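Long-range contacts in RTX toxin (Vibrio vulnificus CMCP6, PDB 6A7H), which probably acts as a Ras/Rap1-specific endopeptidase that inactivates these small GTPases of the infected host: residues V333-L338 against R386-D391; G337-R342 against A433-A438. All blocks are in the same frame, centred on the assembly; numbering follows the deposited sequence.

Contact 1. Residues V333-L338 against R386-D391; sequences VTVIGL and RIVALD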
ATOM      1  N   VAL A 333     -16.947  -7.541 -24.463  1.00 43.55           N
ATOM      2  CA  VAL A 333     -15.923  -7.576 -23.415  1.00 42.24           C
ATOM      3  C   VAL A 333     -14.532  -7.460 -24.037  1.00 44.23           C
ATOM      4  O   VAL A 333     -14.213  -8.174 -24.978  1.00 53.67           O
ATOM      5  CB  VAL A 333     -16.027  -8.874 -22.576  1.00 40.00           C
ATOM      6  CG1 VAL A 333     -14.893  -8.964 -21.550  1.00 36.52           C
ATOM      7  CG2 VAL A 333     -17.382  -8.944 -21.889  1.00 31.98           C
ATOM      8  N   THR A 334     -13.709  -6.551 -23.529  1.00 39.76           N
ATOM      9  CA  THR A 334     -12.376  -6.380 -24.095  1.00 38.05           C
ATOM     10  C   THR A 334     -11.309  -6.439 -23.020  1.00 42.44           C
ATOM     11  O   THR A 334     -10.117  -6.332 -23.306  1.00 51.89           O
ATOM     12  CB  THR A 334     -12.242  -5.043 -24.853  1.00 43.93           C
ATOM     13  OG1 THR A 334     -12.471  -3.961 -23.947  1.00 42.98           O
ATOM     14  CG2 THR A 334     -13.243  -4.966 -26.021  1.00 34.66           C
ATOM     15  N   VAL A 335     -11.749  -6.608 -21.779  1.00 38.30           N
ATOM     16  CA  VAL A 335     -10.859  -6.600 -20.636  1.00 33.14           C
ATOM     17  C   VAL A 335     -11.233  -7.688 -19.633  1.00 39.19           C
ATOM     18  O   VAL A 335     -12.407  -7.846 -19.268  1.00 36.49           O
ATOM     19  CB  VAL A 335     -10.877  -5.236 -19.931  1.00 31.01           C
ATOM     20  CG1 VAL A 335     -10.233  -5.333 -18.552  1.00 27.79           C
ATOM     21  CG2 VAL A 335     -10.179  -4.180 -20.793  1.00 37.82           C
ATOM     22  N   ILE A 336     -10.220  -8.430 -19.190  1.00 30.34           N
ATOM     23  CA  ILE A 336     -10.377  -9.437 -18.150  1.00 27.30           C
ATOM     24  C   ILE A 336      -9.590  -9.046 -16.894  1.00 28.73           C
ATOM     25  O   ILE A 336      -8.385  -8.819 -16.952  1.00 33.16           O
ATOM     26  CB  ILE A 336      -9.916 -10.800 -18.642  1.00 28.27           C
ATOM     27  CG1 ILE A 336     -10.851 -11.295 -19.758  1.00 26.55           C
ATOM     28  CG2 ILE A 336      -9.868 -11.776 -17.492  1.00 28.28           C
ATOM     29  CD1 ILE A 336     -10.191 -12.265 -20.737  1.00 30.02           C
ATOM     30  N   GLY A 337     -10.268  -8.950 -15.762  1.00 23.42           N
ATOM     31  CA  GLY A 337      -9.596  -8.517 -14.551  1.00 22.74           C
ATOM     32  C   GLY A 337      -9.407  -9.639 -13.545  1.00 27.17           C
ATOM     33  O   GLY A 337     -10.324 -10.436 -13.285  1.00 31.67           O
ATOM     34  N   LEU A 338      -8.215  -9.686 -12.962  1.00 31.02           N
ATOM     35  CA  LEU A 338      -7.856 -10.729 -12.011  1.00 28.19           C
ATOM     36  C   LEU A 338      -7.399 -10.107 -10.701  1.00 27.83           C
ATOM     37  O   LEU A 338      -6.408  -9.376 -10.675  1.00 27.87           O
ATOM     38  CB  LEU A 338      -6.736 -11.622 -12.578  1.00 26.11           C
ATOM     39  CG  LEU A 338      -6.943 -12.276 -13.951  1.00 32.07           C
ATOM     40  CD1 LEU A 338      -5.780 -13.200 -14.277  1.00 34.67           C
ATOM     41  CD2 LEU A 338      -8.286 -13.025 -14.058  1.00 24.18           C
ATOM     42  N   ARG A 386      -7.329  -7.590 -23.257  1.00 30.21           N
ATOM     43  CA  ARG A 386      -6.319  -7.240 -22.282  1.00 35.09           C
ATOM     44  C   ARG A 386      -6.638  -7.858 -20.925  1.00 33.63           C
ATOM     45  O   ARG A 386      -7.764  -7.776 -20.457  1.00 36.04           O
ATOM     46  CB  ARG A 386      -6.195  -5.724 -22.158  1.00 37.84           C
ATOM     47  CG  ARG A 386      -5.030  -5.313 -21.280  1.00 47.27           C
ATOM     48  CD  ARG A 386      -4.905  -3.804 -21.145  1.00 46.57           C
ATOM     49  NE  ARG A 386      -3.710  -3.443 -20.381  1.00 39.23           N
ATOM     50  CZ  ARG A 386      -3.626  -2.381 -19.589  1.00 39.05           C
ATOM     51  NH1 ARG A 386      -4.673  -1.574 -19.445  1.00 38.87           N
ATOM     52  NH2 ARG A 386      -2.502  -2.129 -18.929  1.00 38.97           N
ATOM     53  N   ILE A 387      -5.650  -8.492 -20.300  1.00 26.61           N
ATOM     54  CA  ILE A 387      -5.790  -8.917 -18.916  1.00 31.87           C
ATOM     55  C   ILE A 387      -5.184  -7.877 -17.980  1.00 31.74           C
ATOM     56  O   ILE A 387      -4.059  -7.442 -18.199  1.00 27.75           O
ATOM     57  CB  ILE A 387      -5.104 -10.266 -18.660  1.00 34.15           C
ATOM     58  CG1 ILE A 387      -5.765 -11.355 -19.498  1.00 32.90           C
ATOM     59  CG2 ILE A 387      -5.107 -10.608 -17.145  1.00 24.79           C
ATOM     60  CD1 ILE A 387      -5.063 -12.678 -19.415  1.00 41.87           C
ATOM     61  N   VAL A 388      -5.916  -7.488 -16.937  1.00 26.02           N
ATOM     62  CA  VAL A 388      -5.397  -6.517 -15.986  1.00 27.85           C
ATOM     63  C   VAL A 388      -5.371  -7.052 -14.549  1.00 32.11           C
ATOM     64  O   VAL A 388      -6.294  -7.735 -14.085  1.00 31.84           O
ATOM     65  CB  VAL A 388      -6.188  -5.187 -16.040  1.00 29.74           C
ATOM     66  CG1 VAL A 388      -5.953  -4.496 -17.374  1.00 29.96           C
ATOM     67  CG2 VAL A 388      -7.679  -5.409 -15.805  1.00 30.17           C
ATOM     68  N   ALA A 389      -4.269  -6.761 -13.863  1.00 28.16           N
ATOM     69  CA  ALA A 389      -4.082  -7.174 -12.478  1.00 25.98           C
ATOM     70  C   ALA A 389      -4.813  -6.199 -11.558  1.00 32.51           C
ATOM     71  O   ALA A 389      -4.723  -4.979 -11.739  1.00 34.76           O
ATOM     72  CB  ALA A 389      -2.621  -7.235 -12.155  1.00 25.59           C
ATOM     73  N   LEU A 390      -5.562  -6.712 -10.591  1.00 34.19           N
ATOM     74  CA  LEU A 390      -6.464  -5.834  -9.858  1.00 31.29           C
ATOM     75  C   LEU A 390      -6.120  -5.626  -8.388  1.00 30.44           C
ATOM     76  O   LEU A 390      -6.732  -4.790  -7.721  1.00 28.41           O
ATOM     77  CB  LEU A 390      -7.894  -6.362  -9.973  1.00 30.65           C
ATOM     78  CG  LEU A 390      -8.523  -6.245 -11.365  1.00 38.39           C
ATOM     79  CD1 LEU A 390      -9.916  -6.849 -11.405  1.00 30.83           C
ATOM     80  CD2 LEU A 390      -8.557  -4.781 -11.779  1.00 33.36           C
ATOM     81  N   ASP A 391      -5.160  -6.378  -7.865  1.00 32.39           N
ATOM     82  CA  ASP A 391      -4.873  -6.299  -6.430  1.00 41.34           C
ATOM     83  C   ASP A 391      -3.872  -5.187  -6.099  1.00 36.51           C
ATOM     84  O   ASP A 391      -3.037  -4.809  -6.930  1.00 35.86           O
ATOM     85  CB  ASP A 391      -4.345  -7.650  -5.904  1.00 38.98           C
ATOM     86  CG  ASP A 391      -4.540  -7.807  -4.390  1.00 40.76           C
ATOM     87  OD1 ASP A 391      -5.142  -6.898  -3.759  1.00 36.94           O
ATOM     88  OD2 ASP A 391      -4.102  -8.842  -3.837  1.00 41.15           O
TER

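Contact 2. Residues G337-R342 against A433-A438; sequences GLLHLR and AIYGKA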
ATOM      1  N   GLY A 337     -10.268  -8.950 -15.762  1.00 23.42           N
ATOM      2  CA  GLY A 337      -9.596  -8.517 -14.551  1.00 22.74           C
ATOM      3  C   GLY A 337      -9.407  -9.639 -13.545  1.00 27.17           C
ATOM      4  O   GLY A 337     -10.324 -10.436 -13.285  1.00 31.67           O
ATOM      5  N   LEU A 338      -8.215  -9.686 -12.962  1.00 31.02           N
ATOM      6  CA  LEU A 338      -7.856 -10.729 -12.011  1.00 28.19           C
ATOM      7  C   LEU A 338      -7.399 -10.107 -10.701  1.00 27.83           C
ATOM      8  O   LEU A 338      -6.408  -9.376 -10.675  1.00 27.87           O
ATOM      9  CB  LEU A 338      -6.736 -11.622 -12.578  1.00 26.11           C
ATOM     10  CG  LEU A 338      -6.943 -12.276 -13.951  1.00 32.07           C
ATOM     11  CD1 LEU A 338      -5.780 -13.200 -14.277  1.00 34.67           C
ATOM     12  CD2 LEU A 338      -8.286 -13.025 -14.058  1.00 24.18           C
ATOM     13  N   LEU A 339      -8.104 -10.399  -9.612  1.00 26.24           N
ATOM     14  CA  LEU A 339      -7.632  -9.984  -8.295  1.00 26.94           C
ATOM     15  C   LEU A 339      -6.397 -10.814  -7.922  1.00 31.00           C
ATOM     16  O   LEU A 339      -5.647 -10.462  -7.011  1.00 36.47           O
ATOM     17  CB  LEU A 339      -8.736 -10.136  -7.233  1.00 26.78           C
ATOM     18  CG  LEU A 339      -8.392  -9.627  -5.824  1.00 28.69           C
ATOM     19  CD1 LEU A 339      -8.040  -8.110  -5.811  1.00 19.01           C
ATOM     20  CD2 LEU A 339      -9.501  -9.960  -4.850  1.00 33.24           C
ATOM     21  N   HIS A 340      -6.182 -11.907  -8.650  1.00 26.58           N
ATOM     22  CA  HIS A 340      -5.090 -12.836  -8.370  1.00 28.77           C
ATOM     23  C   HIS A 340      -3.688 -12.236  -8.519  1.00 26.38           C
ATOM     24  O   HIS A 340      -2.726 -12.719  -7.912  1.00 36.87           O
ATOM     25  CB  HIS A 340      -5.216 -14.066  -9.285  1.00 32.92           C
ATOM     26  CG  HIS A 340      -6.578 -14.690  -9.275  1.00 38.19           C
ATOM     27  ND1 HIS A 340      -7.658 -14.132  -9.928  1.00 34.16           N
ATOM     28  CD2 HIS A 340      -7.035 -15.832  -8.696  1.00 34.24           C
ATOM     29  CE1 HIS A 340      -8.721 -14.901  -9.753  1.00 39.56           C
ATOM     30  NE2 HIS A 340      -8.370 -15.936  -9.005  1.00 36.15           N
ATOM     31  N   LEU A 341      -3.575 -11.193  -9.328  1.00 28.38           N
ATOM     32  CA  LEU A 341      -2.295 -10.550  -9.594  1.00 28.85           C
ATOM     33  C   LEU A 341      -2.287  -9.089  -9.119  1.00 29.68           C
ATOM     34  O   LEU A 341      -3.310  -8.399  -9.182  1.00 31.34           O
ATOM     35  CB  LEU A 341      -1.973 -10.622 -11.089  1.00 26.17           C
ATOM     36  CG  LEU A 341      -1.940 -12.044 -11.643  1.00 27.63           C
ATOM     37  CD1 LEU A 341      -1.741 -12.036 -13.176  1.00 22.34           C
ATOM     38  CD2 LEU A 341      -0.829 -12.859 -10.952  1.00 26.71           C
ATOM     39  N   ARG A 342      -1.127  -8.636  -8.647  1.00 25.59           N
ATOM     40  CA  ARG A 342      -0.945  -7.273  -8.161  1.00 30.77           C
ATOM     41  C   ARG A 342      -0.598  -6.306  -9.301  1.00 35.10           C
ATOM     42  O   ARG A 342       0.303  -6.572 -10.087  1.00 35.11           O
ATOM     43  CB  ARG A 342       0.148  -7.244  -7.088  1.00 23.94           C
ATOM     44  CG  ARG A 342      -0.193  -8.088  -5.879  1.00 26.60           C
ATOM     45  CD  ARG A 342       0.854  -7.962  -4.794  1.00 36.20           C
ATOM     46  NE  ARG A 342       0.207  -7.930  -3.485  1.00 54.59           N
ATOM     47  CZ  ARG A 342       0.099  -8.988  -2.699  1.00 56.99           C
ATOM     48  NH1 ARG A 342       0.618 -10.132  -3.087  1.00 59.24           N
ATOM     49  NH2 ARG A 342      -0.506  -8.901  -1.530  1.00 62.70           N
ATOM     50  N   ALA A 433     -14.445  -9.212 -14.393  1.00 27.43           N
ATOM     51  CA  ALA A 433     -13.431  -9.197 -13.366  1.00 28.24           C
ATOM     52  C   ALA A 433     -13.735 -10.298 -12.357  1.00 32.32           C
ATOM     53  O   ALA A 433     -14.898 -10.579 -12.064  1.00 33.22           O
ATOM     54  CB  ALA A 433     -13.372  -7.830 -12.701  1.00 24.10           C
ATOM     55  N   ILE A 434     -12.691 -10.940 -11.857  1.00 33.26           N
ATOM     56  CA  ILE A 434     -12.853 -11.979 -10.862  1.00 27.48           C
ATOM     57  C   ILE A 434     -12.218 -11.536  -9.548  1.00 34.67           C
ATOM     58  O   ILE A 434     -10.995 -11.343  -9.474  1.00 32.20           O
ATOM     59  CB  ILE A 434     -12.234 -13.297 -11.334  1.00 31.88           C
ATOM     60  CG1 ILE A 434     -12.961 -13.794 -12.591  1.00 34.62           C
ATOM     61  CG2 ILE A 434     -12.325 -14.346 -10.237  1.00 31.85           C
ATOM     62  CD1 ILE A 434     -12.221 -14.876 -13.334  1.00 35.09           C
ATOM     63  N   TYR A 435     -13.064 -11.361  -8.529  1.00 31.45           N
ATOM     64  CA  TYR A 435     -12.653 -10.984  -7.167  1.00 30.86           C
ATOM     65  C   TYR A 435     -12.964 -12.075  -6.139  1.00 37.87           C
ATOM     66  O   TYR A 435     -13.900 -12.861  -6.306  1.00 38.06           O
ATOM     67  CB  TYR A 435     -13.364  -9.708  -6.729  1.00 27.45           C
ATOM     68  CG  TYR A 435     -12.871  -8.424  -7.357  1.00 26.64           C
ATOM     69  CD1 TYR A 435     -13.313  -8.011  -8.611  1.00 26.85           C
ATOM     70  CD2 TYR A 435     -11.991  -7.602  -6.673  1.00 32.19           C
ATOM     71  CE1 TYR A 435     -12.854  -6.824  -9.170  1.00 31.04           C
ATOM     72  CE2 TYR A 435     -11.533  -6.425  -7.220  1.00 26.66           C
ATOM     73  CZ  TYR A 435     -11.957  -6.040  -8.459  1.00 27.53           C
ATOM     74  OH  TYR A 435     -11.479  -4.859  -8.965  1.00 31.50           O
ATOM     75  N   GLY A 436     -12.193 -12.108  -5.061  1.00 38.78           N
ATOM     76  CA  GLY A 436     -12.567 -12.899  -3.901  1.00 41.03           C
ATOM     77  C   GLY A 436     -13.822 -12.277  -3.303  1.00 40.78           C
ATOM     78  O   GLY A 436     -13.999 -11.048  -3.362  1.00 33.57           O
ATOM     79  N   LYS A 437     -14.692 -13.106  -2.725  1.00 37.41           N
ATOM     80  CA  LYS A 437     -16.008 -12.620  -2.300  1.00 51.14           C
ATOM     81  C   LYS A 437     -15.971 -11.547  -1.201  1.00 46.76           C
ATOM     82  O   LYS A 437     -16.938 -10.811  -1.024  1.00 50.25           O
ATOM     83  CB  LYS A 437     -16.889 -13.792  -1.847  1.00 61.33           C
ATOM     84  CG  LYS A 437     -17.585 -14.508  -3.001  1.00 69.74           C
ATOM     85  CD  LYS A 437     -18.855 -15.273  -2.589  1.00 81.99           C
ATOM     86  CE  LYS A 437     -18.880 -15.664  -1.121  1.00 92.03           C
ATOM     87  NZ  LYS A 437     -20.212 -16.203  -0.709  1.00 95.68           N
ATOM     88  N   ALA A 438     -14.854 -11.440  -0.491  1.00 46.23           N
ATOM     89  CA  ALA A 438     -14.741 -10.484   0.607  1.00 50.91           C
ATOM     90  C   ALA A 438     -14.616  -9.039   0.112  1.00 45.49           C
ATOM     91  O   ALA A 438     -15.058  -8.105   0.784  1.00 45.43           O
ATOM     92  CB  ALA A 438     -13.557 -10.839   1.490  1.00 50.31           C
TER

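Contact 1. Residues V333-L338 against R386-D391
Ile336 and Ile387 lie side by side on parallel strands 333-338 and 386-391, the two beta arms of a beta-alpha-beta crossover at one side of a four-stranded parallel sheet. Five backbone hydrogen bonds join them. Val388, like Ile336 and Leu338, bonds through both N and O: its N to Ile336 O at 2.8 Å, its O from Leu338 N at 3.0 Å. The last bond, Leu390 N to Leu338 O, is the most bent, 142° at the hydrogen, its donor standing above the carbonyl plane. Leu390 then folds back over the first strand. Its CB rests 3.4 Å from Leu338 O, CG passes 3.8 Å from Leu338 N, and CD1, anti to CA (chi2 177°), reaches over the backbone to 3.6 Å from Gly337 CA, where glycine has no side chain. On this same face Val335 CG1 meets Val388 CG2 at 3.8 Å, the two side chains at about a right angle. The opposite face brings Leu338 CD1 to 3.9 Å from Ile387 CG2, under helix 374-383. Arg386 runs out extended from the strand to a salt bridge with Asp351, and Val388 CG1 lies off centre against one face of its guanidinium.

Contact 2. Residues G337-R342 against A433-A438
Strands 333-338 and 430-436 run parallel, their end-to-end directions here 29° apart, with Gly337 CA 4.1 Å from Ala433 CA. The pairing continues from earlier in both strands, then the first turns a corner in a type I turn from Leu338 to Leu341. Two backbone hydrogen bonds hold it here, Ile434 N to Gly337 O at 2.8 Å and Leu339 N to Ile434 O at 3.0 Å, so Ile434 is tied through both amide and carbonyl. Leu339, at the corner, carries a large share of the contact, as does Ile434. Leu339 CB sits 3.4 Å from Ile434 O, and with CG anti to the backbone N (chi1 -175°) the branch swings across strand 430-436. There CD2 comes 3.5 Å from Gly436 N and 3.9 Å from Tyr435 CD2, approaching the ring obliquely. Ala418 and Leu422 of helix 405-422 also pack on Tyr435. On the other face, Ile434 CG2 touches the edge of the His340 ring, 3.7 Å from CE1 and near the ring plane. Leu318 of helix 316-323 packs on both residues there. His340 NE2 hydrogen-bonds Glu309, at the end of strand 304-309. With that bond and a methyl beside CE1, imidazole rotation is probably limited.

In the fold
Following the chain from the N terminus, strand 304-309 comes first in this sheet and leads through helices 316-323 and 325-330 into strand 333-338, from which both contacts start, sharing Gly337 and Leu338. Contact 1 closes the shorter loop, through helices 343-356, 361-369 and 374-383, placing strand 386-391 at one edge. Contact 2 closes a longer loop that takes in this strand and helix 405-422 and returns as strand 430-436, so the shorter loop nests largely within it. Strand 333-338 thus lies between 430-436 and 386-391, in a sheet ordered 304-309, 430-436, 333-338, 386-391. The contacts also touch directly: Asp391 N probably hydrogen-bonds Leu341 O at 3.0 Å, and Leu390 CD1 packs 3.5 Å from Tyr435 OH.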